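Bacteriocin (Brevibacillus sp. SKDU10, PDB 6LWZ) acts as a defensin-like antimicrobial peptide of the laterosporulin family, probably inhibiting or killing competing bacteria. Local coordinates at residues G19-G22 and V23-K26. Numbering follows the deposited sequence.
Sequences GCHG and VEKK
The β-hairpin turn joining the antiparallel strands 10-20 and 26-35 is built around His-21, which meets Val-23, Glu-24, Lys-25 and Lys-26 through its backbone and imidazole. At the mouth of the loop, His-21 N donates to Lys-26 O over 2.9 Å, the bond that closes the loop. The return bond is displaced by one residue: His-21 O takes a weak, bent bond from Lys-25 N at 3.0 Å, and Lys-25 CA makes a C-H...O contact with the same oxygen. Inside this frame Gly-22, Val-23 and Glu-24 follow right-handed helical backbone angles, and Lys-25, at phi 51°, turns left-handed to bring the chain back into the next strand.

The imidazole braces the turn from one side. With CG anti to its own backbone nitrogen (chi1 -156°), the His-21 ring is carried forward alongside the following residues, and ND1, turned to their N-H groups, accepts two of them: Glu-24 N at 3.1 Å, nearly straight at 172°, and Val-23 N at 3.2 Å, more bent. Both donors are tilted from the ring plane. Since ND1 serves as acceptor, the ring is probably neutral. Alongside it runs Val-23, whose CB lies 3.6 Å from His-21 CE1, while Glu-24 CB packs 3.8 Å from His-21 ND1. Glu-24 OE2 and Lys-26 NZ form a long salt bridge at 3.9 Å.

Tyr-28 and Trp-47 meet the His-21 ring in edge-to-face fashion, and Trp-47 also has a cation-pi contact with Lys-26, tying the turn to the three-stranded sheet. A disulfide from Cys-20 to Cys-51 joins the loop's base to the C-terminal tail. One direct bond between His-21 and Lys-26 around four loop residues, the last left-handed, is characteristic of a 4:6 β-hairpin, here in a disulfide-braced, defensin-like sheet.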
ATOM      1  N   GLY A  19     -10.218  -1.964   4.675  1.00 38.49           N
ATOM      2  CA  GLY A  19     -11.668  -1.911   4.601  1.00 40.35           C
ATOM      3  C   GLY A  19     -12.136  -0.687   3.834  1.00 40.12           C
ATOM      4  O   GLY A  19     -11.507  -0.282   2.855  1.00 40.67           O
ATOM      5  N   CYS A  20     -13.227  -0.084   4.295  1.00 36.29           N
ATOM      6  CA  CYS A  20     -13.930   0.922   3.507  1.00 33.70           C
ATOM      7  C   CYS A  20     -13.243   2.271   3.538  1.00 31.31           C
ATOM      8  O   CYS A  20     -13.020   2.831   4.609  1.00 29.25           O
ATOM      9  CB  CYS A  20     -15.357   1.082   4.011  1.00 35.19           C
ATOM     10  SG  CYS A  20     -16.488   1.601   2.715  1.00 35.23           S
ATOM     11  N   HIS A  21     -12.918   2.804   2.366  1.00 28.25           N
ATOM     12  CA  HIS A  21     -12.334   4.136   2.302  1.00 29.36           C
ATOM     13  C   HIS A  21     -13.418   5.160   2.637  1.00 29.75           C
ATOM     14  O   HIS A  21     -14.543   5.067   2.142  1.00 30.59           O
ATOM     15  CB  HIS A  21     -11.737   4.417   0.929  1.00 28.94           C
ATOM     16  CG  HIS A  21     -10.670   5.465   0.943  1.00 28.61           C
ATOM     17  ND1 HIS A  21     -10.941   6.808   0.805  1.00 28.69           N
ATOM     18  CD2 HIS A  21      -9.326   5.367   1.074  1.00 29.87           C
ATOM     19  CE1 HIS A  21      -9.813   7.493   0.844  1.00 30.36           C
ATOM     20  NE2 HIS A  21      -8.817   6.643   1.007  1.00 31.34           N
ATOM     21  N   GLY A  22     -13.081   6.123   3.487  1.00 28.87           N
ATOM     22  CA  GLY A  22     -14.037   7.135   3.924  1.00 29.73           C
ATOM     23  C   GLY A  22     -14.409   8.147   2.855  1.00 30.53           C
ATOM     24  O   GLY A  22     -15.518   8.668   2.861  1.00 32.24           O
ATOM     25  N   VAL A  23     -13.463   8.440   1.964  1.00 30.58           N
ATOM     26  CA  VAL A  23     -13.659   9.364   0.837  1.00 30.79           C
ATOM     27  C   VAL A  23     -14.153   8.657  -0.429  1.00 31.97           C
ATOM     28  O   VAL A  23     -15.210   8.981  -0.962  1.00 31.35           O
ATOM     29  CB  VAL A  23     -12.338  10.083   0.488  1.00 30.31           C
ATOM     30  CG1 VAL A  23     -12.494  10.943  -0.758  1.00 33.07           C
ATOM     31  CG2 VAL A  23     -11.852  10.906   1.667  1.00 26.78           C
ATOM     32  N   GLU A  24     -13.359   7.708  -0.916  1.00 31.75           N
ATOM     33  CA  GLU A  24     -13.652   6.985  -2.158  1.00 29.47           C
ATOM     34  C   GLU A  24     -14.730   5.903  -1.988  1.00 27.90           C
ATOM     35  O   GLU A  24     -15.286   5.434  -2.978  1.00 25.89           O
ATOM     36  CB  GLU A  24     -12.369   6.366  -2.714  1.00 31.06           C
ATOM     37  CG  GLU A  24     -11.310   7.391  -3.093  1.00 33.26           C
ATOM     38  CD  GLU A  24     -11.564   8.045  -4.441  1.00 34.11           C
ATOM     39  OE1 GLU A  24     -11.341   9.263  -4.567  1.00 37.69           O
ATOM     40  OE2 GLU A  24     -11.980   7.348  -5.382  1.00 35.24           O
ATOM     41  N   LYS A  25     -15.022   5.513  -0.745  1.00 30.20           N
ATOM     42  CA  LYS A  25     -16.086   4.533  -0.456  1.00 32.33           C
ATOM     43  C   LYS A  25     -15.943   3.267  -1.309  1.00 30.52           C
ATOM     44  O   LYS A  25     -16.891   2.797  -1.948  1.00 26.86           O
ATOM     45  CB  LYS A  25     -17.464   5.178  -0.607  1.00 35.51           C
ATOM     46  CG  LYS A  25     -17.605   6.444   0.228  1.00 39.01           C
ATOM     47  CD  LYS A  25     -19.048   6.723   0.626  1.00 42.33           C
ATOM     48  CE  LYS A  25     -19.899   7.150  -0.562  1.00 42.53           C
ATOM     49  NZ  LYS A  25     -20.955   8.129  -0.160  1.00 41.53           N
ATOM     50  N   LYS A  26     -14.716   2.753  -1.311  1.00 30.24           N
ATOM     51  CA  LYS A  26     -14.349   1.495  -1.945  1.00 29.07           C
ATOM     52  C   LYS A  26     -13.436   0.798  -0.959  1.00 25.28           C
ATOM     53  O   LYS A  26     -12.714   1.449  -0.191  1.00 22.73           O
ATOM     54  CB  LYS A  26     -13.581   1.721  -3.254  1.00 29.78           C
ATOM     55  CG  LYS A  26     -14.438   2.036  -4.473  1.00 30.76           C
ATOM     56  CD  LYS A  26     -13.593   2.254  -5.728  1.00 30.13           C
ATOM     57  CE  LYS A  26     -12.869   3.590  -5.700  1.00 31.41           C
ATOM     58  NZ  LYS A  26     -12.015   3.791  -6.897  1.00 34.61           N
TER